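Local coordinates for carboxylesterase SOBER1 (Arabidopsis thaliana, PDB 6AVX), which hydrolyses carboxylic esters with short acyl chains and phosphatidylcholine, and dampens the hypersensitive response triggered by the bacterial effector AvrBsT, at residues Arg163-Glu168 against Leu192-Ser197; Ala172-Leu177 against Cys184-Tyr189; Arg57-Val62 against Gly111-Ala116. The protein carries 1 engineered substitution. All blocks are in the same frame, centred on the assembly; numbering follows the deposited sequence.

Contact 1: Arg163-Glu168 against Leu192-Ser197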
ATOM      1  N   ARG A 163       1.276   6.157  16.820  1.00  6.95           N
ATOM      2  CA  ARG A 163       1.302   7.602  17.014  1.00  7.79           C
ATOM      3  C   ARG A 163       2.030   8.315  15.891  1.00  7.99           C
ATOM      4  O   ARG A 163       2.242   9.529  15.964  1.00  9.38           O
ATOM      5  CB  ARG A 163       1.914   7.963  18.370  1.00 10.90           C
ATOM      6  CG  ARG A 163       1.117   7.393  19.544  1.00 13.72           C
ATOM      7  CD  ARG A 163       1.478   8.040  20.875  1.00 18.81           C
ATOM      8  NE  ARG A 163       1.386   9.504  20.826  1.00 22.01           N
ATOM      9  CZ  ARG A 163       2.309  10.350  21.283  1.00 26.16           C
ATOM     10  NH1 ARG A 163       3.408   9.908  21.879  1.00 24.31           N
ATOM     11  NH2 ARG A 163       2.120  11.657  21.168  1.00 38.84           N
ATOM     12  N   MET A 164       2.399   7.587  14.842  1.00  7.36           N
ATOM     13  CA  MET A 164       3.005   8.203  13.676  0.51  7.95           C
ATOM     14  C   MET A 164       2.026   8.338  12.531  1.00  6.71           C
ATOM     15  O   MET A 164       1.976   9.398  11.898  1.00  7.81           O
ATOM     16  CB  MET A 164       4.240   7.426  13.247  0.51  7.36           C
ATOM     17  CG  MET A 164       5.303   7.540  14.298  0.51 10.15           C
ATOM     18  SD  MET A 164       6.719   6.504  14.003  0.51  9.36           S
ATOM     19  CE  MET A 164       7.304   7.172  12.443  0.51 12.36           C
ATOM     20  N   VAL A 165       1.245   7.308  12.280  1.00  6.29           N
ATOM     21  CA  VAL A 165       0.083   7.359  11.408  1.00  7.06           C
ATOM     22  C   VAL A 165      -1.049   6.889  12.303  1.00  6.62           C
ATOM     23  O   VAL A 165      -1.163   5.699  12.610  1.00  6.93           O
ATOM     24  CB  VAL A 165       0.235   6.469  10.173  1.00  6.68           C
ATOM     25  CG1 VAL A 165      -1.044   6.521   9.340  1.00  7.52           C
ATOM     26  CG2 VAL A 165       1.432   6.912   9.347  1.00  7.41           C
ATOM     27  N   LEU A 166      -1.827   7.841  12.817  1.00  8.20           N
ATOM     28  CA  LEU A 166      -2.794   7.517  13.848  1.00  9.44           C
ATOM     29  C   LEU A 166      -3.779   6.473  13.361  1.00  8.81           C
ATOM     30  O   LEU A 166      -4.173   6.450  12.196  1.00  8.93           O
ATOM     31  CB  LEU A 166      -3.582   8.752  14.282  1.00 10.47           C
ATOM     32  CG  LEU A 166      -2.823   9.913  14.903  1.00 18.60           C
ATOM     33  CD1 LEU A 166      -3.773  10.609  15.848  1.00 40.22           C
ATOM     34  CD2 LEU A 166      -1.590   9.518  15.644  1.00 18.09           C
ATOM     35  N   PHE A 167      -4.193   5.617  14.281  1.00  9.16           N
ATOM     36  CA  PHE A 167      -5.178   4.588  13.966  1.00 10.08           C
ATOM     37  C   PHE A 167      -6.416   5.196  13.311  1.00 10.24           C
ATOM     38  O   PHE A 167      -6.989   4.610  12.380  1.00 10.02           O
ATOM     39  CB  PHE A 167      -5.521   3.843  15.260  1.00 11.70           C
ATOM     40  CG  PHE A 167      -6.439   2.661  15.082  1.00 10.17           C
ATOM     41  CD1 PHE A 167      -5.990   1.482  14.511  1.00 10.48           C
ATOM     42  CD2 PHE A 167      -7.751   2.713  15.537  1.00 13.73           C
ATOM     43  CE1 PHE A 167      -6.821   0.391  14.375  1.00 10.47           C
ATOM     44  CE2 PHE A 167      -8.594   1.620  15.396  1.00 15.76           C
ATOM     45  CZ  PHE A 167      -8.124   0.458  14.818  1.00 13.14           C
ATOM     46  N   GLU A 168      -6.823   6.390  13.749  1.00 10.76           N
ATOM     47  CA  GLU A 168      -7.990   7.040  13.153  1.00 12.92           C
ATOM     48  C   GLU A 168      -7.790   7.344  11.669  1.00 12.59           C
ATOM     49  O   GLU A 168      -8.766   7.382  10.908  1.00 13.23           O
ATOM     50  CB  GLU A 168      -8.336   8.331  13.899  1.00 15.78           C
ATOM     51  CG  GLU A 168      -7.244   9.395  13.844  1.00 18.48           C
ATOM     52  CD  GLU A 168      -7.773  10.792  14.134  1.00 45.05           C
ATOM     53  OE1 GLU A 168      -7.354  11.749  13.443  1.00 28.14           O
ATOM     54  OE2 GLU A 168      -8.616  10.929  15.045  1.00 38.76           O
ATOM     55  N   LEU A 192      -0.229  -2.685  18.895  1.00 10.72           N
ATOM     56  CA  LEU A 192       0.829  -2.477  17.917  1.00  9.71           C
ATOM     57  C   LEU A 192       0.953  -0.994  17.608  1.00  7.04           C
ATOM     58  O   LEU A 192      -0.044  -0.284  17.503  1.00  7.82           O
ATOM     59  CB  LEU A 192       0.494  -3.252  16.644  1.00  9.80           C
ATOM     60  CG  LEU A 192       1.529  -3.202  15.518  1.00  9.14           C
ATOM     61  CD1 LEU A 192       2.809  -3.891  15.928  1.00 12.08           C
ATOM     62  CD2 LEU A 192       0.991  -3.846  14.250  1.00 10.02           C
ATOM     63  N   GLY A 193       2.184  -0.539  17.470  1.00  7.70           N
ATOM     64  CA  GLY A 193       2.471   0.801  17.020  1.00  6.77           C
ATOM     65  C   GLY A 193       2.780   0.848  15.539  1.00  6.68           C
ATOM     66  O   GLY A 193       2.172   0.135  14.729  1.00  7.43           O
ATOM     67  N   HIS A 194       3.748   1.689  15.176  1.00  6.35           N
ATOM     68  CA  HIS A 194       4.070   1.938  13.776  1.00  6.51           C
ATOM     69  C   HIS A 194       5.197   1.005  13.351  1.00  8.43           C
ATOM     70  O   HIS A 194       6.348   1.401  13.197  1.00  9.16           O
ATOM     71  CB  HIS A 194       4.466   3.391  13.579  1.00  7.67           C
ATOM     72  CG  HIS A 194       4.426   3.820  12.156  1.00  7.42           C
ATOM     73  ND1 HIS A 194       3.251   3.888  11.443  1.00  7.90           N
ATOM     74  CD2 HIS A 194       5.415   4.173  11.305  1.00  9.96           C
ATOM     75  CE1 HIS A 194       3.514   4.279  10.205  1.00  8.89           C
ATOM     76  NE2 HIS A 194       4.817   4.474  10.105  1.00 10.86           N
ATOM     77  N   SER A 195       4.843  -0.264  13.190  1.00  8.21           N
ATOM     78  CA  SER A 195       5.811  -1.284  12.817  1.00  7.54           C
ATOM     79  C   SER A 195       5.027  -2.448  12.248  1.00  7.49           C
ATOM     80  O   SER A 195       3.796  -2.466  12.277  1.00  8.16           O
ATOM     81  CB  SER A 195       6.643  -1.736  14.024  1.00  9.13           C
ATOM     82  OG  SER A 195       5.823  -2.373  14.984  1.00 10.19           O
ATOM     83  N   ILE A 196       5.767  -3.427  11.738  1.00  8.19           N
ATOM     84  CA  ILE A 196       5.198  -4.660  11.213  1.00  8.95           C
ATOM     85  C   ILE A 196       5.453  -5.775  12.206  1.00  9.49           C
ATOM     86  O   ILE A 196       6.595  -5.974  12.630  1.00 10.86           O
ATOM     87  CB  ILE A 196       5.841  -5.035   9.873  1.00  9.07           C
ATOM     88  CG1 ILE A 196       5.599  -3.935   8.847  1.00 10.29           C
ATOM     89  CG2 ILE A 196       5.297  -6.394   9.382  1.00 10.48           C
ATOM     90  CD1 ILE A 196       6.273  -4.189   7.519  1.00 13.39           C
ATOM     91  N   SER A 197       4.425  -6.539  12.523  1.00  9.08           N
ATOM     92  CA  SER A 197       4.626  -7.755  13.299  1.00 11.03           C
ATOM     93  C   SER A 197       4.556  -8.985  12.402  1.00 10.38           C
ATOM     94  O   SER A 197       3.919  -8.976  11.345  1.00  9.63           O
ATOM     95  CB  SER A 197       3.585  -7.875  14.400  1.00 13.81           C
ATOM     96  OG  SER A 197       2.324  -8.181  13.853  1.00 14.15           O
TER
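Met164 and Val165 both direct their backbone N-H groups to OD1 of Asp162, while OD2 of the same carboxylate is hydrogen-bonded by ND1 of His194, the residue they pack against. Asp162 thus links the two segments: two backbone donors hold one of its oxygens, leaving the other placed to receive the imidazole. By similarity, Asp162 and His194 form a charge relay with Ser108, and the His194 side chain lies about 3 Å from that of Ser108 at its nearest atoms.

The direct contact is apolar. Imidazole is flat enough to accept a methylene on its face, and CB of Met164 sits over it, 4.0 Å from the centroid of the His194 ring and 18° off the ring normal, a CH-pi contact displaced toward the rim. SD stands oblique to the ring, and CE of Met164 is 3.7 Å from CD2 of His194; as Met164 was modelled in two conformers, this outer part is less certain. Val165 is the stiffer neighbour: its CG2 comes within 3.5 Å of CE1 of His194, obliquely to the ring. A branched, buried valine offers a compact apolar surface to the ring without competing for its polar partners.

On the opposing segment, CG of His194 stands anti to the backbone N (chi1 -163°), which carries the ring across toward Met164. The backbone forms an inverse gamma turn centred on His194, with a weak bond of 3.1 Å from Ser195 N to Gly193 O.

In the fold, Leu166 is the N-cap residue of helix 167-171, whereas the His194 loop runs from strand 184-189 to helix 198-212, whose N-cap is Ser197. Val165 O, bonded to His158 NE2, ties the first loop back to strand 154-159.

Contact 2: Ala172-Leu177 against Cys184-Tyr189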
ATOM      1  N   ALA A 172     -10.351   5.968   8.864  1.00 12.12           N
ATOM      2  CA  ALA A 172     -10.962   6.874   7.894  1.00 12.24           C
ATOM      3  C   ALA A 172     -10.993   6.291   6.493  1.00 13.40           C
ATOM      4  O   ALA A 172     -11.792   6.740   5.658  1.00 13.36           O
ATOM      5  CB  ALA A 172     -10.201   8.196   7.856  1.00 17.34           C
ATOM      6  N   ALA A 173     -10.147   5.314   6.195  1.00 10.84           N
ATOM      7  CA  ALA A 173     -10.188   4.709   4.877  1.00 10.04           C
ATOM      8  C   ALA A 173     -11.506   3.993   4.637  1.00 11.74           C
ATOM      9  O   ALA A 173     -11.919   3.832   3.487  1.00 11.94           O
ATOM     10  CB  ALA A 173      -9.040   3.718   4.723  1.00 12.37           C
ATOM     11  N   LEU A 174     -12.177   3.542   5.702  1.00 10.21           N
ATOM     12  CA  LEU A 174     -13.363   2.713   5.507  1.00 11.14           C
ATOM     13  C   LEU A 174     -14.502   3.500   4.885  1.00 10.11           C
ATOM     14  O   LEU A 174     -15.050   3.049   3.865  1.00 10.72           O
ATOM     15  CB  LEU A 174     -13.734   2.019   6.820  1.00 12.18           C
ATOM     16  CG  LEU A 174     -12.661   1.045   7.323  1.00 14.21           C
ATOM     17  CD1 LEU A 174     -13.048   0.430   8.661  1.00 18.47           C
ATOM     18  CD2 LEU A 174     -12.364  -0.044   6.294  1.00 22.59           C
ATOM     19  N   PRO A 175     -14.891   4.663   5.389  1.00  8.88           N
ATOM     20  CA  PRO A 175     -15.952   5.397   4.692  1.00  9.47           C
ATOM     21  C   PRO A 175     -15.528   5.915   3.337  1.00  9.83           C
ATOM     22  O   PRO A 175     -16.361   6.016   2.429  1.00 10.88           O
ATOM     23  CB  PRO A 175     -16.331   6.524   5.661  1.00 12.99           C
ATOM     24  CG  PRO A 175     -15.207   6.606   6.629  1.00 15.62           C
ATOM     25  CD  PRO A 175     -14.574   5.254   6.698  1.00 10.72           C
ATOM     26  N   PHE A 176     -14.250   6.242   3.165  1.00 10.22           N
ATOM     27  CA  PHE A 176     -13.759   6.643   1.851  1.00  7.80           C
ATOM     28  C   PHE A 176     -13.937   5.512   0.848  1.00  9.29           C
ATOM     29  O   PHE A 176     -14.455   5.712  -0.259  1.00  9.41           O
ATOM     30  CB  PHE A 176     -12.291   7.045   1.978  1.00 11.27           C
ATOM     31  CG  PHE A 176     -11.674   7.485   0.689  1.00  8.46           C
ATOM     32  CD1 PHE A 176     -11.629   8.814   0.345  1.00 10.42           C
ATOM     33  CD2 PHE A 176     -11.111   6.563  -0.167  1.00  9.20           C
ATOM     34  CE1 PHE A 176     -11.052   9.213  -0.846  1.00 11.17           C
ATOM     35  CE2 PHE A 176     -10.537   6.963  -1.367  1.00 10.20           C
ATOM     36  CZ  PHE A 176     -10.511   8.277  -1.701  1.00 11.27           C
ATOM     37  N   LEU A 177     -13.554   4.309   1.237  1.00  8.60           N
ATOM     38  CA  LEU A 177     -13.632   3.190   0.322  1.00  9.04           C
ATOM     39  C   LEU A 177     -15.075   2.788   0.068  1.00  9.50           C
ATOM     40  O   LEU A 177     -15.409   2.366  -1.042  1.00 10.39           O
ATOM     41  CB  LEU A 177     -12.770   2.031   0.842  1.00  8.94           C
ATOM     42  CG  LEU A 177     -11.259   2.332   0.786  1.00  9.27           C
ATOM     43  CD1 LEU A 177     -10.442   1.258   1.491  1.00 12.27           C
ATOM     44  CD2 LEU A 177     -10.780   2.505  -0.649  1.00 10.47           C
ATOM     45  N   CYS A 184     -13.190  -3.462   1.561  1.00 10.13           N
ATOM     46  CA  CYS A 184     -12.006  -3.434   2.405  1.00  9.52           C
ATOM     47  C   CYS A 184     -12.254  -4.234   3.671  1.00 10.50           C
ATOM     48  O   CYS A 184     -13.271  -4.038   4.346  1.00 12.84           O
ATOM     49  CB  CYS A 184     -11.669  -1.990   2.758  1.00  9.26           C
ATOM     50  SG  CYS A 184     -10.259  -1.779   3.827  1.00 12.60           S
ATOM     51  N   GLU A 185     -11.333  -5.132   3.983  1.00  8.55           N
ATOM     52  CA  GLU A 185     -11.269  -5.745   5.299  1.00  9.67           C
ATOM     53  C   GLU A 185     -10.284  -4.943   6.131  1.00  9.57           C
ATOM     54  O   GLU A 185      -9.144  -4.724   5.708  1.00  9.44           O
ATOM     55  CB  GLU A 185     -10.784  -7.192   5.250  1.00 11.03           C
ATOM     56  CG  GLU A 185     -10.720  -7.780   6.678  1.00 15.72           C
ATOM     57  CD  GLU A 185     -10.070  -9.142   6.805  1.00 19.83           C
ATOM     58  OE1 GLU A 185      -9.846  -9.835   5.795  1.00 18.81           O
ATOM     59  OE2 GLU A 185      -9.785  -9.512   7.967  1.00 20.21           O
ATOM     60  N   PHE A 186     -10.701  -4.512   7.309  1.00  9.96           N
ATOM     61  CA  PHE A 186      -9.837  -3.764   8.206  1.00 11.55           C
ATOM     62  C   PHE A 186      -9.462  -4.681   9.361  1.00 10.13           C
ATOM     63  O   PHE A 186     -10.342  -5.274  10.009  1.00 13.06           O
ATOM     64  CB  PHE A 186     -10.571  -2.529   8.707  1.00 11.77           C
ATOM     65  CG  PHE A 186      -9.719  -1.597   9.504  1.00 12.76           C
ATOM     66  CD1 PHE A 186      -9.018  -0.573   8.901  1.00 11.55           C
ATOM     67  CD2 PHE A 186      -9.627  -1.742  10.882  1.00 18.34           C
ATOM     68  CE1 PHE A 186      -8.234   0.299   9.666  1.00 13.49           C
ATOM     69  CE2 PHE A 186      -8.851  -0.884  11.638  1.00 19.28           C
ATOM     70  CZ  PHE A 186      -8.154   0.141  11.022  1.00 14.64           C
ATOM     71  N   LYS A 187      -8.168  -4.832   9.599  1.00  9.32           N
ATOM     72  CA  LYS A 187      -7.640  -5.707  10.638  1.00 10.08           C
ATOM     73  C   LYS A 187      -6.867  -4.846  11.629  1.00 10.06           C
ATOM     74  O   LYS A 187      -5.782  -4.344  11.309  1.00  8.72           O
ATOM     75  CB  LYS A 187      -6.739  -6.776  10.020  1.00 13.15           C
ATOM     76  CG  LYS A 187      -6.287  -7.856  10.976  1.00 16.44           C
ATOM     77  CD  LYS A 187      -7.459  -8.680  11.472  1.00 22.84           C
ATOM     78  CE  LYS A 187      -6.993  -9.829  12.346  1.00 35.50           C
ATOM     79  NZ  LYS A 187      -8.024 -10.179  13.358  1.00 41.89           N
ATOM     80  N   ALA A 188      -7.431  -4.661  12.825  1.00 10.72           N
ATOM     81  CA  ALA A 188      -6.775  -3.899  13.875  1.00 10.30           C
ATOM     82  C   ALA A 188      -5.845  -4.811  14.654  1.00 11.24           C
ATOM     83  O   ALA A 188      -6.155  -5.986  14.892  1.00 12.93           O
ATOM     84  CB  ALA A 188      -7.800  -3.307  14.844  1.00 11.91           C
ATOM     85  N   TYR A 189      -4.710  -4.260  15.065  1.00  9.73           N
ATOM     86  CA  TYR A 189      -3.727  -4.970  15.879  1.00 10.02           C
ATOM     87  C   TYR A 189      -3.613  -4.253  17.219  1.00 12.47           C
ATOM     88  O   TYR A 189      -2.915  -3.230  17.318  1.00  9.82           O
ATOM     89  CB  TYR A 189      -2.382  -5.067  15.149  1.00 11.07           C
ATOM     90  CG  TYR A 189      -2.500  -6.117  14.076  1.00  9.96           C
ATOM     91  CD1 TYR A 189      -2.227  -7.436  14.373  1.00 11.61           C
ATOM     92  CD2 TYR A 189      -2.966  -5.809  12.806  1.00  9.29           C
ATOM     93  CE1 TYR A 189      -2.389  -8.426  13.445  1.00 11.09           C
ATOM     94  CE2 TYR A 189      -3.131  -6.804  11.855  1.00  9.98           C
ATOM     95  CZ  TYR A 189      -2.839  -8.112  12.188  1.00  9.23           C
ATOM     96  OH  TYR A 189      -2.992  -9.143  11.295  1.00 10.32           O
TER
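Apolar side-chain packing makes the contact, with Leu174 and Leu177, one helical turn apart, laid against Cys184 and Phe186 on the strand. Leu174 straddles the two: its CD2 meets SG of Cys184 at 3.7 Å, and its CD1 reaches CB of Phe186 at 3.9 Å. Its CB does not point straight at the strand, but CG lies anti to the carbonyl carbon (chi1 -63°), and the branched end swings closer. Leu177, the more deeply buried leucine, places CD1 3.7 Å from CB of Cys184. Cysteine suits the place between the leucines, since its short side chain lets CB and the polarisable sulfur touch a methyl of each leucine at once.

Aromatic packing takes over at Phe186. CD1 of Leu174 lies oblique to its ring, 4.0 Å from CG of Phe186, and the two side chains cross at about a right angle. With CG anti to its own backbone N, the phenyl group leans away from Cys184 and meets the ring of Trp156, nearly parallel at about 20°, and the ring of Phe167, steeply inclined.

Hydrogen bonding belongs to each element separately. Leu177 N binds Ala173 O at 2.8 Å within the helix, while Glu185 and Lys187 share backbone bonds with strand 154-159. On the strand's other face, Glu185 OE2 is bonded by Tyr203 OH of helix 198-212.

The short axes of 173-177 and 184-189 pass 9.5 Å apart and run nearly antiparallel, at 175°. Helix 173-180 and the next strand thus complete a beta-alpha-beta crossover from strand 154-159 to its parallel neighbour 184-189, the edge strand of the central sheet in this alpha/beta hydrolase fold.

Contact 3: Arg57-Val62 against Gly111-Ala116; sequences RSWFDV and GALTLA
The irregular chain around Trp59 and Phe60 passes the flank of helix 109-120, the nearest CA atoms being those of Trp59 and Leu113, 7.6 Å apart. Leu113 then bridges the gap by laying a methyl on the indole: its CD2 is 3.3 Å above the ring plane of Trp59, offset toward the rim, and 3.5 Å from CD2 of Trp59. In Leu113, CG lies opposite the backbone N (chi1 -179°) and CD2 continues anti to CA, so this branch reaches furthest from the helix. A broad indole matches one leucine methyl well.

Phe60 uses its edge instead. CZ lies 3.8 Å from CB of Ala112, near the ring plane, and CE2 is 4.2 Å from CB of Leu113. The small alanine lets the rim of the phenyl approach the helix closely. On its other flank, Leu113 also packs on Ala81 and Val85 of helix 75-94.

No hydrogen bond crosses between the two segments, and all four touching residues are buried; their cohesion therefore rests on shape and exclusion of water. Directional bonds to the loop come from its neighbours: from Gln109, at the start of helix 109-120, to Trp59 N and Ser58 OG, and from O of His12, just after strand 7-11, to NE1 of Trp59.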
ATOM      1  N   ARG A  57      15.020   8.708   0.455  1.00  6.23           N
ATOM      2  CA  ARG A  57      14.130   7.936  -0.399  1.00  5.34           C
ATOM      3  C   ARG A  57      12.703   8.184   0.058  1.00  7.02           C
ATOM      4  O   ARG A  57      12.382   8.046   1.246  1.00  6.94           O
ATOM      5  CB  ARG A  57      14.450   6.453  -0.324  1.00  6.33           C
ATOM      6  CG  ARG A  57      15.781   6.083  -0.918  1.00  6.60           C
ATOM      7  CD  ARG A  57      15.816   4.596  -1.289  1.00  7.15           C
ATOM      8  NE  ARG A  57      17.127   4.194  -1.804  1.00  7.95           N
ATOM      9  CZ  ARG A  57      17.555   4.424  -3.034  1.00  8.52           C
ATOM     10  NH1 ARG A  57      18.780   4.052  -3.384  1.00 10.32           N
ATOM     11  NH2 ARG A  57      16.787   4.999  -3.936  1.00  8.29           N
ATOM     12  N   SER A  58      11.840   8.569  -0.869  1.00  5.38           N
ATOM     13  CA  SER A  58      10.475   8.951  -0.532  1.00  5.82           C
ATOM     14  C   SER A  58       9.611   8.803  -1.771  1.00  5.90           C
ATOM     15  O   SER A  58       9.931   9.357  -2.826  1.00  5.74           O
ATOM     16  CB  SER A  58      10.453  10.400  -0.072  1.00  6.02           C
ATOM     17  OG  SER A  58       9.124  10.797   0.178  1.00  6.21           O
ATOM     18  N   TRP A  59       8.502   8.068  -1.646  1.00  5.41           N
ATOM     19  CA  TRP A  59       7.629   7.877  -2.797  1.00  5.54           C
ATOM     20  C   TRP A  59       6.957   9.167  -3.243  1.00  5.14           C
ATOM     21  O   TRP A  59       6.715   9.355  -4.435  1.00  5.54           O
ATOM     22  CB  TRP A  59       6.565   6.814  -2.501  1.00  6.15           C
ATOM     23  CG  TRP A  59       7.133   5.446  -2.297  1.00  5.63           C
ATOM     24  CD1 TRP A  59       7.208   4.757  -1.123  1.00  6.97           C
ATOM     25  CD2 TRP A  59       7.734   4.614  -3.293  1.00  5.69           C
ATOM     26  NE1 TRP A  59       7.826   3.551  -1.333  1.00  6.67           N
ATOM     27  CE2 TRP A  59       8.162   3.437  -2.651  1.00  5.77           C
ATOM     28  CE3 TRP A  59       7.960   4.742  -4.664  1.00  6.03           C
ATOM     29  CZ2 TRP A  59       8.806   2.405  -3.329  1.00  6.62           C
ATOM     30  CZ3 TRP A  59       8.603   3.720  -5.324  1.00  7.07           C
ATOM     31  CH2 TRP A  59       9.009   2.570  -4.662  1.00  8.46           C
ATOM     32  N   PHE A  60       6.559  10.023  -2.304  1.00  5.60           N
ATOM     33  CA  PHE A  60       5.825  11.251  -2.591  1.00  5.41           C
ATOM     34  C   PHE A  60       5.967  12.139  -1.357  1.00  5.65           C
ATOM     35  O   PHE A  60       6.267  11.659  -0.271  1.00  6.36           O
ATOM     36  CB  PHE A  60       4.359  10.961  -2.942  1.00  6.01           C
ATOM     37  CG  PHE A  60       3.591  10.248  -1.855  1.00  6.99           C
ATOM     38  CD1 PHE A  60       3.061  10.960  -0.788  1.00  7.10           C
ATOM     39  CD2 PHE A  60       3.363   8.878  -1.898  1.00  7.27           C
ATOM     40  CE1 PHE A  60       2.349  10.308   0.224  1.00  8.72           C
ATOM     41  CE2 PHE A  60       2.636   8.231  -0.886  1.00  7.44           C
ATOM     42  CZ  PHE A  60       2.135   8.951   0.164  1.00  7.65           C
ATOM     43  N   ASP A  61       5.750  13.436  -1.516  1.00  6.77           N
ATOM     44  CA  ASP A  61       6.030  14.330  -0.407  1.00  6.62           C
ATOM     45  C   ASP A  61       5.000  14.142   0.691  1.00  7.78           C
ATOM     46  O   ASP A  61       3.815  13.924   0.428  1.00  8.52           O
ATOM     47  CB  ASP A  61       6.054  15.779  -0.875  1.00  8.43           C
ATOM     48  CG  ASP A  61       6.715  16.708   0.121  1.00  9.41           C
ATOM     49  OD1 ASP A  61       7.466  16.241   1.006  1.00  9.23           O
ATOM     50  OD2 ASP A  61       6.475  17.929  -0.019  1.00 13.35           O
ATOM     51  N   VAL A  62       5.470  14.261   1.928  1.00  8.88           N
ATOM     52  CA  VAL A  62       4.679  14.117   3.147  1.00 11.25           C
ATOM     53  C   VAL A  62       4.794  15.452   3.877  1.00 11.03           C
ATOM     54  O   VAL A  62       5.874  15.784   4.386  1.00 10.95           O
ATOM     55  CB  VAL A  62       5.200  12.954   4.004  1.00 10.69           C
ATOM     56  CG1 VAL A  62       4.407  12.846   5.303  1.00 13.51           C
ATOM     57  CG2 VAL A  62       5.152  11.649   3.210  1.00 13.31           C
ATOM     58  N   GLY A 111       2.157   2.027   2.006  1.00  5.52           N
ATOM     59  CA  GLY A 111       0.765   1.603   2.080  1.00  5.11           C
ATOM     60  C   GLY A 111      -0.186   2.618   1.466  1.00  4.71           C
ATOM     61  O   GLY A 111      -1.125   2.248   0.756  1.00  5.75           O
ATOM     62  N   ALA A 112       0.029   3.903   1.738  1.00  4.77           N
ATOM     63  CA  ALA A 112      -0.718   4.945   1.043  1.00  5.05           C
ATOM     64  C   ALA A 112      -0.538   4.815  -0.464  1.00  5.52           C
ATOM     65  O   ALA A 112      -1.502   4.923  -1.234  1.00  5.80           O
ATOM     66  CB  ALA A 112      -0.250   6.309   1.540  1.00  4.94           C
ATOM     67  N   LEU A 113       0.690   4.556  -0.903  1.00  5.37           N
ATOM     68  CA  LEU A 113       0.935   4.406  -2.332  1.00  5.41           C
ATOM     69  C   LEU A 113       0.276   3.160  -2.881  1.00  5.19           C
ATOM     70  O   LEU A 113      -0.238   3.176  -4.008  1.00  5.26           O
ATOM     71  CB  LEU A 113       2.435   4.393  -2.613  1.00  5.71           C
ATOM     72  CG  LEU A 113       2.818   4.254  -4.084  1.00  5.69           C
ATOM     73  CD1 LEU A 113       2.169   5.306  -4.953  1.00  6.94           C
ATOM     74  CD2 LEU A 113       4.322   4.302  -4.207  1.00  7.22           C
ATOM     75  N   THR A 114       0.289   2.076  -2.118  1.00  5.29           N
ATOM     76  CA  THR A 114      -0.437   0.868  -2.507  1.00  5.53           C
ATOM     77  C   THR A 114      -1.892   1.187  -2.794  1.00  5.68           C
ATOM     78  O   THR A 114      -2.441   0.785  -3.828  1.00  5.66           O
ATOM     79  CB  THR A 114      -0.331  -0.198  -1.398  1.00  4.91           C
ATOM     80  OG1 THR A 114       1.000  -0.716  -1.362  1.00  6.10           O
ATOM     81  CG2 THR A 114      -1.292  -1.355  -1.608  1.00  6.58           C
ATOM     82  N   LEU A 115      -2.536   1.886  -1.866  1.00  4.64           N
ATOM     83  CA  LEU A 115      -3.943   2.194  -2.038  1.00  4.98           C
ATOM     84  C   LEU A 115      -4.174   3.006  -3.300  1.00  5.36           C
ATOM     85  O   LEU A 115      -5.050   2.685  -4.114  1.00  5.84           O
ATOM     86  CB  LEU A 115      -4.448   2.958  -0.821  1.00  6.53           C
ATOM     87  CG  LEU A 115      -5.965   3.134  -0.827  1.00  7.36           C
ATOM     88  CD1 LEU A 115      -6.653   1.856  -0.403  1.00  8.85           C
ATOM     89  CD2 LEU A 115      -6.380   4.294   0.060  1.00  8.82           C
ATOM     90  N   ALA A 116      -3.419   4.084  -3.465  1.00  5.53           N
ATOM     91  CA  ALA A 116      -3.596   4.936  -4.633  1.00  5.50           C
ATOM     92  C   ALA A 116      -3.353   4.164  -5.920  1.00  5.95           C
ATOM     93  O   ALA A 116      -4.077   4.334  -6.917  1.00  6.71           O
ATOM     94  CB  ALA A 116      -2.638   6.118  -4.543  1.00  6.66           C
TER

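Overall arrangement
Contact 3 closes first along the chain, then contact 1 spans residues 163-197 and encloses contact 2. Their centres lie about 14 Å (1 and 2), 16 Å (1 and 3) and 18 Å (2 and 3) apart. Contacts 1 and 2 join where Phe167 CZ lies 3.8 Å from Ala188 CB; contacts 2 and 3 meet where Leu177 CD2 lies 4.2 Å from Leu115 CD1. Contacts 1 and 3 do not touch. Contact 2 includes edge strand 184-189 of the parallel sheet, and contacts 1 and 3 involve loops and a helix joined to it: contact 3 packs the helix following the presumed nucleophile, contact 1 holds the presumed catalytic histidine, and contact 2 packs a helix on the strand leading to it.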